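Side-chain contacts in DSBA-like thioredoxin domain-containing protein (Nitrosomonas europaea, PDB 2IN3), which probably acts as a thiol-disulfide oxidoreductase of the DsbA family, FrnE-like branch, and is thought to work as a protein disulfide isomerase: residues 8-13 with 203-208; 12-15 with 20-23; 29-34 with 196-201; 37-42 with 207-212; 179-184 with 188-193. All coordinates share one frame; numbering follows the deposited sequence.

Contact 1 (8-13 with 203-208); sequences PVLWYI and QLLDTW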
# COMPACT_ATOMS: atom_id res chain seq x y z
N PRO A 8 16.83 -1.48 11.96
CA PRO A 8 15.95 -0.36 11.69
C PRO A 8 14.77 -0.84 10.87
O PRO A 8 14.88 -1.86 10.17
CB PRO A 8 16.83 0.57 10.85
CG PRO A 8 18.22 0.24 11.25
CD PRO A 8 18.18 -1.25 11.42
N VAL A 9 13.66 -0.12 10.95
CA VAL A 9 12.45 -0.48 10.23
C VAL A 9 12.31 0.52 9.11
O VAL A 9 12.48 1.73 9.32
CB VAL A 9 11.18 -0.46 11.14
CG1 VAL A 9 9.91 -0.66 10.30
CG2 VAL A 9 11.25 -1.51 12.25
N LEU A 10 12.01 0.00 7.93
CA LEU A 10 11.73 0.84 6.77
C LEU A 10 10.22 0.69 6.56
O LEU A 10 9.72 -0.39 6.17
CB LEU A 10 12.53 0.38 5.54
CG LEU A 10 12.22 1.16 4.23
CD1 LEU A 10 12.61 2.64 4.34
CD2 LEU A 10 12.89 0.52 2.99
N TRP A 11 9.51 1.75 6.91
CA TRP A 11 8.06 1.82 6.70
C TRP A 11 7.69 2.21 5.27
O TRP A 11 8.06 3.30 4.80
CB TRP A 11 7.42 2.82 7.68
CG TRP A 11 7.47 2.40 9.11
CD1 TRP A 11 8.29 2.89 10.09
CD2 TRP A 11 6.65 1.40 9.73
NE1 TRP A 11 8.03 2.25 11.29
CE2 TRP A 11 7.03 1.34 11.10
CE3 TRP A 11 5.64 0.54 9.27
CZ2 TRP A 11 6.43 0.44 12.01
CZ3 TRP A 11 5.03 -0.34 10.19
CH2 TRP A 11 5.44 -0.38 11.53
N TYR A 12 6.93 1.35 4.62
CA TYR A 12 6.33 1.67 3.34
C TYR A 12 4.92 2.20 3.58
O TYR A 12 4.04 1.46 4.03
CB TYR A 12 6.31 0.42 2.44
CG TYR A 12 5.69 0.63 1.08
CD1 TYR A 12 6.01 1.74 0.29
CD2 TYR A 12 4.78 -0.29 0.58
CE1 TYR A 12 5.45 1.91 -1.00
CE2 TYR A 12 4.19 -0.14 -0.72
CZ TYR A 12 4.53 0.97 -1.47
OH TYR A 12 3.97 1.11 -2.72
N ILE A 13 4.73 3.50 3.34
CA ILE A 13 3.48 4.15 3.67
C ILE A 13 2.73 4.31 2.37
O ILE A 13 3.12 5.10 1.48
CB ILE A 13 3.70 5.53 4.37
CG1 ILE A 13 4.53 5.36 5.66
CG2 ILE A 13 2.37 6.17 4.69
CD1 ILE A 13 5.00 6.65 6.31
N GLN A 203 20.41 5.07 -3.77
CA GLN A 203 21.25 6.16 -3.25
C GLN A 203 20.83 6.57 -1.83
O GLN A 203 21.66 6.65 -0.92
CB GLN A 203 21.22 7.39 -4.18
CG GLN A 203 22.20 8.52 -3.80
CD GLN A 203 21.58 9.60 -2.91
OE1 GLN A 203 20.60 10.24 -3.29
NE2 GLN A 203 22.18 9.82 -1.74
N LEU A 204 19.54 6.86 -1.67
CA LEU A 204 19.01 7.39 -0.41
C LEU A 204 19.19 6.37 0.73
O LEU A 204 19.76 6.69 1.78
CB LEU A 204 17.52 7.75 -0.57
CG LEU A 204 17.32 8.91 -1.57
CD1 LEU A 204 15.83 9.11 -1.91
CD2 LEU A 204 17.97 10.16 -1.05
N LEU A 205 18.80 5.14 0.46
CA LEU A 205 18.98 4.06 1.46
C LEU A 205 20.44 3.80 1.77
O LEU A 205 20.80 3.64 2.94
CB LEU A 205 18.26 2.78 1.03
CG LEU A 205 16.75 2.98 0.88
CD1 LEU A 205 16.14 1.75 0.17
CD2 LEU A 205 16.07 3.25 2.23
N ASP A 206 21.27 3.75 0.73
CA ASP A 206 22.70 3.51 0.92
C ASP A 206 23.31 4.56 1.86
O ASP A 206 24.09 4.23 2.75
CB ASP A 206 23.42 3.52 -0.43
CG ASP A 206 23.15 2.25 -1.27
OD1 ASP A 206 22.57 1.27 -0.75
OD2 ASP A 206 23.57 2.24 -2.45
N THR A 207 22.97 5.83 1.62
CA THR A 207 23.50 6.94 2.42
C THR A 207 22.98 6.88 3.85
O THR A 207 23.75 7.07 4.81
CB THR A 207 23.15 8.31 1.74
OG1 THR A 207 23.82 8.36 0.48
CG2 THR A 207 23.59 9.50 2.59
N TRP A 208 21.69 6.58 4.01
CA TRP A 208 21.12 6.41 5.35
C TRP A 208 21.90 5.33 6.12
O TRP A 208 22.37 5.59 7.23
CB TRP A 208 19.59 6.11 5.34
CG TRP A 208 19.07 6.20 6.76
CD1 TRP A 208 18.62 7.33 7.39
CD2 TRP A 208 19.10 5.17 7.75
NE1 TRP A 208 18.31 7.04 8.70
CE2 TRP A 208 18.61 5.73 8.96
CE3 TRP A 208 19.49 3.82 7.75
CZ2 TRP A 208 18.50 4.99 10.15
CZ3 TRP A 208 19.36 3.08 8.93
CH2 TRP A 208 18.87 3.67 10.11

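Contact 2 (12-15 with 20-23); sequences YIAD and WCWG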
# COMPACT_ATOMS: atom_id res chain seq x y z
N TYR A 12 6.93 1.35 4.62
CA TYR A 12 6.33 1.67 3.34
C TYR A 12 4.92 2.20 3.58
O TYR A 12 4.04 1.46 4.03
CB TYR A 12 6.31 0.42 2.44
CG TYR A 12 5.69 0.63 1.08
CD1 TYR A 12 6.01 1.74 0.29
CD2 TYR A 12 4.78 -0.29 0.58
CE1 TYR A 12 5.45 1.91 -1.00
CE2 TYR A 12 4.19 -0.14 -0.72
CZ TYR A 12 4.53 0.97 -1.47
OH TYR A 12 3.97 1.11 -2.72
N ILE A 13 4.73 3.50 3.34
CA ILE A 13 3.48 4.15 3.67
C ILE A 13 2.73 4.31 2.37
O ILE A 13 3.12 5.10 1.48
CB ILE A 13 3.70 5.53 4.37
CG1 ILE A 13 4.53 5.36 5.66
CG2 ILE A 13 2.37 6.17 4.69
CD1 ILE A 13 5.00 6.65 6.31
N ALA A 14 1.66 3.54 2.26
CA ALA A 14 1.00 3.32 0.96
C ALA A 14 -0.42 2.86 1.13
O ALA A 14 -0.80 2.38 2.20
CB ALA A 14 1.77 2.34 0.12
N ASP A 15 -1.20 3.04 0.08
CA ASP A 15 -2.58 2.61 0.03
C ASP A 15 -2.74 1.80 -1.25
O ASP A 15 -2.30 2.25 -2.31
CB ASP A 15 -3.47 3.86 -0.05
CG ASP A 15 -4.94 3.53 0.07
OD1 ASP A 15 -5.47 2.82 -0.82
OD2 ASP A 15 -5.58 3.97 1.06
N TRP A 20 0.10 5.57 -8.04
CA TRP A 20 1.57 5.65 -7.99
C TRP A 20 2.19 4.61 -7.06
O TRP A 20 3.37 4.24 -7.23
CB TRP A 20 2.07 7.05 -7.68
CG TRP A 20 2.07 7.93 -8.92
CD1 TRP A 20 1.20 8.93 -9.22
CD2 TRP A 20 2.98 7.84 -10.01
NE1 TRP A 20 1.52 9.50 -10.44
CE2 TRP A 20 2.62 8.86 -10.93
CE3 TRP A 20 4.08 7.02 -10.30
CZ2 TRP A 20 3.30 9.04 -12.15
CZ3 TRP A 20 4.75 7.21 -11.51
CH2 TRP A 20 4.36 8.21 -12.41
N CYS A 21 1.41 4.16 -6.07
CA CYS A 21 1.83 3.02 -5.23
C CYS A 21 1.91 1.76 -6.08
O CYS A 21 2.88 0.97 -5.96
CB CYS A 21 0.87 2.82 -4.02
SG CYS A 21 1.03 4.20 -2.79
N TRP A 22 0.92 1.54 -6.95
CA TRP A 22 1.02 0.43 -7.92
C TRP A 22 2.20 0.65 -8.89
O TRP A 22 2.92 -0.30 -9.21
CB TRP A 22 -0.28 0.29 -8.67
CG TRP A 22 -0.42 -0.78 -9.72
CD1 TRP A 22 -0.98 -0.64 -10.97
CD2 TRP A 22 -0.17 -2.19 -9.56
NE1 TRP A 22 -1.04 -1.86 -11.62
CE2 TRP A 22 -0.55 -2.83 -10.77
CE3 TRP A 22 0.37 -2.96 -8.53
CZ2 TRP A 22 -0.41 -4.21 -10.97
CZ3 TRP A 22 0.49 -4.35 -8.73
CH2 TRP A 22 0.11 -4.94 -9.94
N GLY A 23 2.43 1.88 -9.33
CA GLY A 23 3.62 2.16 -10.16
C GLY A 23 4.91 1.76 -9.45
O GLY A 23 5.89 1.33 -10.08
O HOH W 1 3.05 -1.09 -3.82

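Contact 3 (29-34 with 196-201); sequences ENIRQE and RPIEAL. With EDO (1,2-ethanediol), chain E.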
# COMPACT_ATOMS: atom_id res chain seq x y z
N GLU A 29 9.46 -3.93 -4.19
CA GLU A 29 9.83 -5.36 -4.26
C GLU A 29 11.38 -5.52 -4.32
O GLU A 29 11.97 -6.34 -3.59
CB GLU A 29 9.19 -6.06 -5.48
CG GLU A 29 9.61 -7.57 -5.68
CD GLU A 29 9.33 -8.14 -7.12
OE1 GLU A 29 8.68 -7.45 -7.95
OE2 GLU A 29 9.78 -9.29 -7.41
N ASN A 30 12.02 -4.76 -5.21
CA ASN A 30 13.47 -4.82 -5.33
C ASN A 30 14.18 -4.39 -4.05
O ASN A 30 15.14 -5.04 -3.62
CB ASN A 30 13.98 -4.00 -6.52
CG ASN A 30 15.45 -4.31 -6.84
OD1 ASN A 30 16.38 -3.79 -6.22
ND2 ASN A 30 15.66 -5.22 -7.79
N ILE A 31 13.68 -3.31 -3.43
CA ILE A 31 14.24 -2.83 -2.17
C ILE A 31 14.15 -3.93 -1.09
O ILE A 31 15.16 -4.26 -0.43
CB ILE A 31 13.50 -1.55 -1.70
CG1 ILE A 31 13.81 -0.38 -2.63
CG2 ILE A 31 13.93 -1.18 -0.25
CD1 ILE A 31 12.85 0.84 -2.41
N ARG A 32 12.97 -4.51 -0.92
CA ARG A 32 12.79 -5.69 -0.03
C ARG A 32 13.73 -6.81 -0.36
O ARG A 32 14.25 -7.48 0.53
CB ARG A 32 11.36 -6.24 -0.08
CG ARG A 32 10.33 -5.28 0.45
CD ARG A 32 8.96 -5.88 0.39
NE ARG A 32 8.90 -7.04 1.24
CZ ARG A 32 8.51 -8.24 0.88
NH1 ARG A 32 8.08 -8.48 -0.35
NH2 ARG A 32 8.53 -9.19 1.76
N GLN A 33 13.91 -7.09 -1.64
CA GLN A 33 14.78 -8.20 -2.00
C GLN A 33 16.24 -7.87 -1.62
O GLN A 33 16.93 -8.74 -1.11
CB GLN A 33 14.64 -8.53 -3.49
CG GLN A 33 13.29 -9.23 -3.82
CD GLN A 33 12.97 -9.35 -5.33
OE1 GLN A 33 13.52 -8.61 -6.18
NE2 GLN A 33 12.06 -10.27 -5.66
N GLU A 34 16.65 -6.62 -1.81
CA GLU A 34 18.05 -6.24 -1.67
C GLU A 34 18.46 -5.87 -0.24
O GLU A 34 19.58 -6.21 0.21
CB GLU A 34 18.37 -5.09 -2.61
CG GLU A 34 19.77 -5.16 -3.16
CD GLU A 34 20.18 -3.92 -3.94
OE1 GLU A 34 21.38 -3.65 -3.94
OE2 GLU A 34 19.32 -3.25 -4.55
N ARG A 196 9.69 7.32 -6.86
CA ARG A 196 11.00 7.65 -7.49
C ARG A 196 11.54 6.32 -8.01
O ARG A 196 11.19 5.26 -7.49
CB ARG A 196 11.98 8.31 -6.48
CG ARG A 196 11.57 9.73 -6.01
CD ARG A 196 12.62 10.43 -5.11
NE ARG A 196 13.72 10.97 -5.93
CZ ARG A 196 14.86 11.51 -5.46
NH1 ARG A 196 15.78 11.94 -6.32
NH2 ARG A 196 15.08 11.64 -4.16
N PRO A 197 12.39 6.37 -9.05
CA PRO A 197 13.02 5.14 -9.58
C PRO A 197 13.94 4.45 -8.57
O PRO A 197 14.42 5.08 -7.62
CB PRO A 197 13.80 5.63 -10.80
CG PRO A 197 13.17 6.95 -11.17
CD PRO A 197 12.74 7.55 -9.86
N ILE A 198 14.17 3.16 -8.78
CA ILE A 198 15.01 2.33 -7.90
C ILE A 198 16.44 2.91 -7.72
O ILE A 198 17.02 2.79 -6.63
CB ILE A 198 15.03 0.84 -8.38
CG1 ILE A 198 15.66 -0.12 -7.38
CG2 ILE A 198 15.75 0.66 -9.71
CD1 ILE A 198 14.99 -0.20 -6.04
N GLU A 199 16.97 3.55 -8.76
CA GLU A 199 18.34 4.11 -8.65
C GLU A 199 18.40 5.22 -7.60
O GLU A 199 19.31 5.26 -6.77
CB GLU A 199 18.86 4.64 -10.01
CG GLU A 199 19.21 3.53 -11.00
CD GLU A 199 17.99 3.01 -11.78
OE1 GLU A 199 16.91 3.65 -11.73
OE2 GLU A 199 18.12 1.96 -12.43
N ALA A 200 17.41 6.11 -7.61
CA ALA A 200 17.36 7.18 -6.61
C ALA A 200 17.20 6.62 -5.19
O ALA A 200 17.83 7.10 -4.26
CB ALA A 200 16.25 8.17 -6.92
N LEU A 201 16.40 5.58 -5.02
CA LEU A 201 16.13 5.08 -3.68
C LEU A 201 17.29 4.24 -3.15
O LEU A 201 17.55 4.25 -1.95
CB LEU A 201 14.82 4.33 -3.64
CG LEU A 201 13.73 5.27 -4.18
CD1 LEU A 201 12.64 4.45 -4.76
CD2 LEU A 201 13.20 6.21 -3.10
C1 EDO E . 11.51 -10.08 0.12
O1 EDO E . 11.80 -10.81 -1.07
C2 EDO E . 12.61 -10.31 1.16
O2 EDO E . 13.76 -10.82 0.48

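Contact 4 (37-42 with 207-212); sequences AFLTVK and TWLQQH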
# COMPACT_ATOMS: atom_id res chain seq x y z
N ALA A 37 18.25 -7.88 4.76
CA ALA A 37 19.22 -8.28 5.77
C ALA A 37 19.58 -7.12 6.69
O ALA A 37 20.10 -7.34 7.78
CB ALA A 37 20.49 -8.88 5.13
N PHE A 38 19.24 -5.90 6.28
CA PHE A 38 19.72 -4.68 6.95
C PHE A 38 18.59 -3.78 7.46
O PHE A 38 18.81 -2.98 8.38
CB PHE A 38 20.59 -3.89 5.97
CG PHE A 38 21.64 -4.74 5.30
CD1 PHE A 38 22.69 -5.26 6.05
CD2 PHE A 38 21.55 -5.04 3.94
CE1 PHE A 38 23.66 -6.06 5.45
CE2 PHE A 38 22.51 -5.85 3.33
CZ PHE A 38 23.57 -6.35 4.09
N LEU A 39 17.41 -3.91 6.87
CA LEU A 39 16.23 -3.13 7.24
C LEU A 39 15.03 -4.07 7.32
O LEU A 39 14.88 -4.96 6.49
CB LEU A 39 15.97 -2.04 6.19
CG LEU A 39 16.99 -0.91 6.06
CD1 LEU A 39 16.76 -0.07 4.81
CD2 LEU A 39 16.97 -0.03 7.34
N THR A 40 14.17 -3.90 8.32
CA THR A 40 12.92 -4.67 8.32
C THR A 40 11.87 -3.84 7.61
O THR A 40 11.53 -2.76 8.08
CB THR A 40 12.43 -5.03 9.72
OG1 THR A 40 13.49 -5.67 10.44
CG2 THR A 40 11.22 -5.98 9.64
N VAL A 41 11.37 -4.34 6.48
CA VAL A 41 10.51 -3.53 5.60
C VAL A 41 9.07 -3.89 5.93
O VAL A 41 8.69 -5.06 5.90
CB VAL A 41 10.80 -3.71 4.08
CG1 VAL A 41 9.98 -2.67 3.30
CG2 VAL A 41 12.30 -3.48 3.75
N LYS A 42 8.28 -2.88 6.32
CA LYS A 42 6.91 -3.12 6.81
C LYS A 42 5.94 -2.14 6.15
O LYS A 42 6.36 -1.11 5.70
CB LYS A 42 6.86 -2.96 8.33
CG LYS A 42 7.68 -3.98 9.13
CD LYS A 42 7.66 -3.71 10.64
CE LYS A 42 6.33 -4.01 11.25
NZ LYS A 42 6.42 -4.01 12.77
N THR A 207 22.97 5.83 1.62
CA THR A 207 23.50 6.94 2.42
C THR A 207 22.98 6.88 3.85
O THR A 207 23.75 7.07 4.81
CB THR A 207 23.15 8.31 1.74
OG1 THR A 207 23.82 8.36 0.48
CG2 THR A 207 23.59 9.50 2.59
N TRP A 208 21.69 6.58 4.01
CA TRP A 208 21.12 6.41 5.35
C TRP A 208 21.90 5.33 6.12
O TRP A 208 22.37 5.59 7.23
CB TRP A 208 19.59 6.11 5.34
CG TRP A 208 19.07 6.20 6.76
CD1 TRP A 208 18.62 7.33 7.39
CD2 TRP A 208 19.10 5.17 7.75
NE1 TRP A 208 18.31 7.04 8.70
CE2 TRP A 208 18.61 5.73 8.96
CE3 TRP A 208 19.49 3.82 7.75
CZ2 TRP A 208 18.50 4.99 10.15
CZ3 TRP A 208 19.36 3.08 8.93
CH2 TRP A 208 18.87 3.67 10.11
N LEU A 209 22.05 4.15 5.54
CA LEU A 209 22.81 3.06 6.20
C LEU A 209 24.29 3.39 6.47
O LEU A 209 24.82 2.97 7.50
CB LEU A 209 22.70 1.74 5.41
CG LEU A 209 21.29 1.13 5.36
CD1 LEU A 209 21.12 0.24 4.11
CD2 LEU A 209 20.92 0.40 6.67
N GLN A 210 24.93 4.12 5.56
CA GLN A 210 26.32 4.58 5.75
C GLN A 210 26.42 5.56 6.92
O GLN A 210 27.33 5.46 7.74
CB GLN A 210 26.86 5.24 4.47
CG GLN A 210 28.25 5.93 4.65
CD GLN A 210 28.61 6.89 3.51
OE1 GLN A 210 27.85 7.07 2.55
NE2 GLN A 210 29.78 7.51 3.62
N GLN A 211 25.48 6.50 7.00
CA GLN A 211 25.48 7.53 8.04
C GLN A 211 24.96 7.02 9.38
O GLN A 211 25.28 7.58 10.44
CB GLN A 211 24.64 8.74 7.61
CG GLN A 211 25.24 9.51 6.45
CD GLN A 211 24.29 10.54 5.87
OE1 GLN A 211 23.07 10.47 6.05
NE2 GLN A 211 24.85 11.50 5.14
N HIS A 212 24.16 5.96 9.32
CA HIS A 212 23.50 5.41 10.50
C HIS A 212 23.87 3.95 10.67
O HIS A 212 23.17 3.05 10.21
CB HIS A 212 21.99 5.63 10.44
CG HIS A 212 21.62 7.07 10.38
ND1 HIS A 212 21.41 7.84 11.51
CD2 HIS A 212 21.47 7.91 9.32
CE1 HIS A 212 21.14 9.08 11.15
NE2 HIS A 212 21.16 9.15 9.83

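Contact 5 (179-184 with 188-193); sequences ALVVES and RYLITT. With EDO (1,2-ethanediol), chain F.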
# COMPACT_ATOMS: atom_id res chain seq x y z
N ALA A 179 5.26 6.70 0.42
CA ALA A 179 6.32 7.35 1.18
C ALA A 179 7.13 6.28 1.86
O ALA A 179 6.63 5.17 2.09
CB ALA A 179 5.75 8.32 2.21
N LEU A 180 8.38 6.60 2.15
CA LEU A 180 9.26 5.66 2.85
C LEU A 180 9.87 6.41 4.00
O LEU A 180 10.40 7.53 3.83
CB LEU A 180 10.36 5.15 1.90
CG LEU A 180 9.92 4.07 0.89
CD1 LEU A 180 11.06 3.77 -0.05
CD2 LEU A 180 9.49 2.78 1.55
N VAL A 181 9.82 5.79 5.17
CA VAL A 181 10.37 6.35 6.41
C VAL A 181 11.17 5.28 7.12
O VAL A 181 10.67 4.16 7.33
CB VAL A 181 9.23 6.86 7.37
CG1 VAL A 181 9.82 7.23 8.75
CG2 VAL A 181 8.53 8.05 6.77
N VAL A 182 12.40 5.62 7.50
CA VAL A 182 13.17 4.77 8.40
C VAL A 182 12.95 5.17 9.86
O VAL A 182 13.04 6.34 10.24
CB VAL A 182 14.70 4.77 8.08
CG1 VAL A 182 15.44 3.85 9.06
CG2 VAL A 182 14.95 4.30 6.64
N GLU A 183 12.62 4.18 10.68
CA GLU A 183 12.45 4.39 12.10
C GLU A 183 13.52 3.57 12.78
O GLU A 183 13.58 2.34 12.62
CB GLU A 183 11.05 3.96 12.54
CG GLU A 183 10.78 4.20 14.00
CD GLU A 183 9.30 4.18 14.33
OE1 GLU A 183 8.60 3.22 13.92
OE2 GLU A 183 8.85 5.13 15.02
N SER A 184 14.38 4.25 13.51
CA SER A 184 15.46 3.60 14.21
C SER A 184 15.48 4.14 15.64
O SER A 184 15.78 5.32 15.88
CB SER A 184 16.79 3.85 13.50
OG SER A 184 17.84 3.25 14.23
N ARG A 188 13.06 9.04 13.47
CA ARG A 188 12.46 8.76 12.18
C ARG A 188 13.07 9.65 11.13
O ARG A 188 13.35 10.82 11.38
CB ARG A 188 10.95 8.95 12.20
CG ARG A 188 10.21 8.02 13.14
CD ARG A 188 8.74 8.40 13.21
NE ARG A 188 8.51 9.86 13.28
CZ ARG A 188 8.17 10.52 14.38
NH1 ARG A 188 8.02 9.88 15.54
NH2 ARG A 188 7.98 11.83 14.33
N TYR A 189 13.26 9.08 9.95
CA TYR A 189 13.94 9.73 8.84
C TYR A 189 13.10 9.56 7.60
O TYR A 189 12.80 8.43 7.20
CB TYR A 189 15.30 9.08 8.62
CG TYR A 189 16.18 9.07 9.83
CD1 TYR A 189 17.12 10.07 10.02
CD2 TYR A 189 16.09 8.04 10.77
CE1 TYR A 189 17.94 10.07 11.12
CE2 TYR A 189 16.92 8.03 11.88
CZ TYR A 189 17.84 9.06 12.05
OH TYR A 189 18.68 9.09 13.14
N LEU A 190 12.73 10.66 6.97
CA LEU A 190 11.95 10.59 5.75
C LEU A 190 12.88 10.29 4.60
O LEU A 190 13.85 11.03 4.38
CB LEU A 190 11.21 11.92 5.53
CG LEU A 190 10.26 12.06 4.34
CD1 LEU A 190 9.14 11.04 4.41
CD2 LEU A 190 9.74 13.51 4.30
N ILE A 191 12.63 9.19 3.89
CA ILE A 191 13.46 8.80 2.72
C ILE A 191 12.90 9.41 1.43
O ILE A 191 13.64 10.11 0.72
CB ILE A 191 13.63 7.26 2.59
CG1 ILE A 191 14.25 6.65 3.86
CG2 ILE A 191 14.49 6.87 1.36
CD1 ILE A 191 15.69 7.12 4.19
N THR A 192 11.62 9.18 1.14
CA THR A 192 10.98 9.72 -0.08
C THR A 192 9.51 9.96 0.21
O THR A 192 8.94 9.30 1.08
CB THR A 192 11.10 8.72 -1.32
OG1 THR A 192 10.53 9.31 -2.50
CG2 THR A 192 10.37 7.44 -1.09
N THR A 193 8.89 10.90 -0.51
CA THR A 193 7.44 11.10 -0.34
C THR A 193 6.67 11.09 -1.64
O THR A 193 5.83 11.97 -1.87
CB THR A 193 7.08 12.43 0.32
OG1 THR A 193 7.59 13.49 -0.49
CG2 THR A 193 7.65 12.52 1.71
C1 EDO F . 6.64 15.08 -5.78
O1 EDO F . 6.34 13.77 -6.28
C2 EDO F . 6.33 15.14 -4.27
O2 EDO F . 7.17 14.19 -3.57

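Contact 1 (8-13 with 203-208)
Leu10 and Leu205 form one pair of this contact, and Pro8 and Trp208 the other; each of the four gives up about the same surface, 35 to 36 Å². Leu10 sends its CD1 methyl out from strand 9-14 to the CD2 methyl of Leu205 on helix 198-211, at 4.1 Å. The two leucines cross at about a right angle, and a single branch of each does the touching. In Leu10 the CG lies opposite the backbone N (chi1 176°), which brings CD1 up to the helix; Leu205 meets it through CD2, with CG turned opposite its own carbonyl carbon.

One helical turn further on, the Trp208 indole presents the rim of its six-membered ring to Pro8. The proline CG lies at the ring edge, near its plane, 3.7 Å from CH2, while CB sits 3.8 Å from the same carbon. The pyrrolidine therefore abuts the indole rim. Of the faces, His212 stacks on one and Val182 lies on the other, and the indole edge is turned to Tyr189 in an edge-to-face pair. Ile31 of helix 19-35 packs on both leucines. No hydrogen bond spans the two segments. A C-terminal helix laid by such aliphatic and aromatic contacts against an inner strand of the mixed sheet is characteristic of the thioredoxin fold.

Contact 2 (12-15 with 20-23)
The Tyr12 ring carries the Ala14 methyl on one face, with CB 3.4 Å above the plane and displaced toward the rim, while its hydroxyl points across to Cys21. Because the tyrosine CG lies opposite the backbone N (chi1 179°), the ring runs out from the strand toward the start of helix 19-35. Its OH comes within 3.8 Å of Cys21 CB. A direct bond to the cysteine carbonyl is ruled out by a poor angle, and a water makes the connection instead: it lies 2.6 Å from Tyr12 OH and donates to Cys21 O at 3.0 Å.

The same Ala14 methyl packs on Cys21 SG at 3.5 Å, and the carbonyl O of Asp15 approaches Cys21 CB at 3.6 Å. Cys21 is the second cysteine of a CxxC sequence at a helix start, consistent with the redox motif of thioredoxin-like proteins, with Cys18 probably its redox partner; both are free thiols in this structure.

Strand 9-14 and helix 19-35 are the first two elements of a beta-alpha-beta unit completed by strand 40-45. Pro178 touches both Tyr12 and Cys21, and helix 111-123 adds Phe115 against Ala14 and Gln119 against Cys21.

Contact 3 (29-34 with 196-201)
Ile198 reaches from the first turn of helix 198-211 to Asn30 and Ile31 of helix 19-35, its CG1 branch set opposite the backbone N (chi1 -169°). From CB the chain leads to CG1, which lies 3.9 Å from Asn30 OD1. Beyond it the terminal CD1 lodges between Asn30 and Ile31, 3.6 Å from Ile31 CG1 and 4.0 Å from Asn30 CB. The two isoleucine chains run antiparallel past one another. Ile31 CD1 then continues to Leu201 CB at 4.2 Å, crossing that side chain at about a right angle.

On another side of helix 19-35, a 1,2-ethanediol, probably from the crystallisation liquor, lays C1 over one face of the Arg32 guanidinium; its O2 bonds weakly to Arg32 O. A leucine here would probably strip the diol of the flat group under C1, weakening its hold on the helix.

The helix pairing rests on apolar contact, with Asn30 and Glu34 tied to Arg202 alongside, so burial and not hydrogen bonding between the segments holds the helices here.

Contact 4 (37-42 with 207-212)
This is a small apolar contact in which the loop leading into strand 40-45 meets the last turn of helix 198-211; Leu39 and Leu209 carry most of it. The two leucines reach toward each other tip to tip, CD2 of Leu39 standing 4.0 Å from CD2 of Leu209. Both have CG opposite the carbonyl carbon (chi1 -67° in Leu39, -66° in Leu209), which turns each chain toward the other.

The same Leu209 methyl serves three neighbours. Leu39 CG lies 4.2 Å from it, Phe38 CB approaches it more loosely at 4.4 Å, and it also sits in the plane of the Trp208 indole, at the ring's edge. Leu39 CD2 in turn comes obliquely to the indole, 4.2 Å from CZ3, so the leucine tip is shared between two successive helix residues. The Phe38 ring turns away from the helix and has the methyl of Ala37 over its centre, 3.9 Å above the plane. On one face of the Trp208 ring lies His212 CB, where the chain leaves the helix.

Tyr35 of helix 19-35 packs on Leu209, while Pro8, which leads into strand 9-14, touches both Leu39 and Trp208. Thr40 follows at once in edge strand 40-45, backbone-bonded to Pro8 and Leu10, and Trp208 also reaches Val182 and Ser184 of strand 179-184.

Contact 5 (179-184 with 188-193)
Backbone hydrogen bonds join Leu180 to Ile191 and Thr192, and Val182 to Tyr189, in an antiparallel hairpin. Val182 and Tyr189 form a regular hydrogen-bonded pair, N to O at 2.9 and 2.8 Å, with both donors in the carbonyl planes. Near Leu180 the register slips by one. Its O accepts from Ile191 N at 2.8 Å and more weakly from Thr192 N, while Leu180 N donates to Thr192 O at 3.0 Å: a classic beta bulge. Beyond it, a 1,2-ethanediol O2 donates to Thr193 O.

Apolar contacts form on both faces: beside Leu180 and Val182, Val182 CG2 packs on Ile191 CG1 at 3.7 Å, and Leu180 CB on Thr192 CG2 at 3.8 Å; beside Val181 and Glu183, Val181 CG2 meets Leu190 CD1 at 3.9 Å. Val182 O and Ser184 CB lie at the Tyr189 ring edge.

Glu183 and Arg188 run alongside each other in the same direction, with Glu183 OE2 3.7 Å from Arg188 CG, but the carboxylate and guanidinium, turned 73° against each other, are too far apart for a salt bridge. Glu183 OE1 accepts from Trp11 NE1. Replacing Glu183 by an alanine is likely to leave that N-H without its acceptor and to bare the arginine's methylenes.

Strand 179-184 lies between strand 9-14 and edge strand 187-192; helix 198-211 packs across Val182, Ile191 and Thr192, while Phe24 and Ile28 of helix 19-35 touch Leu180.

Contacts 3, 1 and 4 follow helix 198-211 from start to end, against helix 19-35, strand 9-14 and the entry to strand 40-45 in turn; contacts 1 and 4 share Trp208, their centres about 5 Å apart. Contact 5 brings its hairpin to the same tryptophan, Val182 CG1 lying 3.4 Å from Trp208 CZ2. Ile31 ties contact 3 to contact 1, with CG2 3.8 Å from Leu10 CD2. Contact 2, which holds a cysteine of the probable redox motif, shares strand 9-14 with contact 1, yet their centres are about 15 Å apart; contact 4 lies about 20 Å from it, centre to centre.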